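Long-range contact in DUF269-containing protein (Cyanothece sp. ATCC 51142, PDB 3NJ2), which is of unknown function but is associated with nitrogen fixation and belongs to the DUF269 family: residues T28-Q33 with T146-N151. Sequence-based numbering, arbitrary orientation.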
# COMPACT_ATOMS: atom_id res chain seq x y z
N THR B 28 23.36 -0.48 -24.55
CA THR B 28 22.23 -0.22 -25.45
C THR B 28 21.55 -1.54 -25.80
O THR B 28 20.31 -1.61 -25.85
CB THR B 28 22.69 0.57 -26.73
OG1 THR B 28 23.34 1.78 -26.32
CG2 THR B 28 21.51 0.90 -27.67
N LEU B 29 22.33 -2.58 -26.06
CA LEU B 29 21.73 -3.87 -26.38
C LEU B 29 20.93 -4.39 -25.20
O LEU B 29 19.83 -4.83 -25.40
CB LEU B 29 22.76 -4.90 -26.83
CG LEU B 29 22.95 -4.95 -28.37
CD1 LEU B 29 24.39 -5.18 -28.66
CD2 LEU B 29 22.05 -5.97 -29.11
N LEU B 30 21.46 -4.26 -23.98
CA LEU B 30 20.73 -4.76 -22.79
C LEU B 30 19.42 -4.03 -22.65
O LEU B 30 18.37 -4.62 -22.39
CB LEU B 30 21.67 -4.63 -21.53
CG LEU B 30 21.01 -5.15 -20.26
CD1 LEU B 30 20.65 -6.65 -20.35
CD2 LEU B 30 22.00 -4.88 -19.14
N VAL B 31 19.43 -2.70 -22.84
CA VAL B 31 18.22 -1.93 -22.60
C VAL B 31 17.17 -2.29 -23.63
O VAL B 31 16.02 -2.39 -23.32
CB VAL B 31 18.50 -0.39 -22.61
CG1 VAL B 31 17.21 0.40 -22.66
CG2 VAL B 31 19.32 -0.06 -21.33
N GLU B 32 17.61 -2.50 -24.87
CA GLU B 32 16.63 -2.72 -25.95
C GLU B 32 16.15 -4.20 -26.03
O GLU B 32 15.06 -4.45 -26.56
CB GLU B 32 17.27 -2.34 -27.32
CG GLU B 32 17.69 -0.89 -27.44
CD GLU B 32 16.54 0.07 -27.46
OE1 GLU B 32 15.41 -0.33 -27.85
OE2 GLU B 32 16.77 1.25 -27.06
N GLN B 33 16.97 -5.13 -25.54
CA GLN B 33 16.67 -6.58 -25.59
C GLN B 33 15.92 -7.10 -24.33
O GLN B 33 15.05 -7.94 -24.41
CB GLN B 33 17.93 -7.40 -25.70
CG GLN B 33 18.59 -7.44 -27.12
CD GLN B 33 19.65 -8.54 -27.16
OE1 GLN B 33 20.59 -8.51 -26.42
NE2 GLN B 33 19.43 -9.54 -28.00
N THR B 146 24.37 -0.60 -11.54
CA THR B 146 24.59 -0.79 -12.96
C THR B 146 23.30 -1.26 -13.60
O THR B 146 22.34 -1.65 -12.91
CB THR B 146 25.52 -1.94 -13.27
OG1 THR B 146 24.94 -3.14 -12.75
CG2 THR B 146 26.95 -1.79 -12.65
N LEU B 147 23.23 -1.09 -14.91
CA LEU B 147 22.07 -1.58 -15.66
C LEU B 147 21.83 -3.06 -15.43
O LEU B 147 20.69 -3.50 -15.33
CB LEU B 147 22.25 -1.36 -17.19
CG LEU B 147 21.91 0.08 -17.54
CD1 LEU B 147 22.64 0.28 -18.93
CD2 LEU B 147 20.38 0.34 -17.53
N GLU B 148 22.92 -3.83 -15.38
CA GLU B 148 22.85 -5.28 -15.10
C GLU B 148 22.18 -5.57 -13.78
O GLU B 148 21.35 -6.49 -13.72
CB GLU B 148 24.24 -5.93 -15.08
CG GLU B 148 24.81 -6.08 -16.46
CD GLU B 148 25.46 -4.81 -17.05
OE1 GLU B 148 25.64 -3.73 -16.38
OE2 GLU B 148 25.78 -4.91 -18.27
N LYS B 149 22.54 -4.83 -12.74
CA LYS B 149 21.91 -5.09 -11.41
C LYS B 149 20.45 -4.70 -11.42
O LYS B 149 19.61 -5.37 -10.82
CB LYS B 149 22.64 -4.38 -10.28
CG LYS B 149 24.07 -4.94 -10.06
CD LYS B 149 24.57 -4.43 -8.73
CE LYS B 149 25.95 -4.98 -8.42
NZ LYS B 149 25.87 -6.46 -8.61
N LEU B 150 20.13 -3.59 -12.09
CA LEU B 150 18.68 -3.22 -12.27
C LEU B 150 17.92 -4.35 -13.00
O LEU B 150 16.81 -4.75 -12.56
CB LEU B 150 18.67 -1.93 -13.13
CG LEU B 150 17.25 -1.50 -13.62
CD1 LEU B 150 16.29 -1.21 -12.47
CD2 LEU B 150 17.35 -0.27 -14.47
N ASN B 151 18.49 -4.81 -14.10
CA ASN B 151 17.78 -5.74 -14.91
C ASN B 151 17.62 -7.08 -14.14
O ASN B 151 16.54 -7.66 -14.12
CB ASN B 151 18.55 -6.02 -16.19
CG ASN B 151 17.86 -7.03 -17.00
OD1 ASN B 151 16.69 -6.84 -17.30
ND2 ASN B 151 18.55 -8.11 -17.39
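Leu30 points toward the start of helix 147-167 and supplies most of the buried surface of segment 28-33. Its CG lies anti to the backbone N (chi1 -179°), which carries both methyl groups across to the other helix. Leu30 CD2 rests 4.0 Å from Leu147 CB. The Glu148 chain, bent at chi2, passes across the same methyl with CG, CD and OE2 all near it. Glu148 OE2 is 3.9 Å from Leu30 CD2, so the carboxylate flanks it at the margin of the contact. Leu30 CD1 turns to Asn151 and lies 3.9 Å from Asn151 ND2. Leu30 thus fits among three side chains, two of them one helical turn apart. The Asn151 amide is held instead through OD1, which hydrogen-bonds Ser34 OG, just beyond the end of helix 24-33. Leu37 of helix 35-46 touches both Leu30 and Asn151.

Val31 follows on the buried side. Val31 CG2 meets the forked end of Leu147, 4.0 Å from Leu147 CD2 and 4.1 Å from Leu147 CD1. Ile62 of helix 58-62 packs on Val31, and Val66 packs on Leu147.

Thr146 is the N-cap of the second helix. Thr146 OG1 accepts a capping bond from Lys149 N (2.9 Å). The two helix segments run nearly parallel, at 19°, with axes 10.8 Å apart. This is side-chain packing between near-parallel helices, joining helix 24-33 to the capped start of helix 147-167.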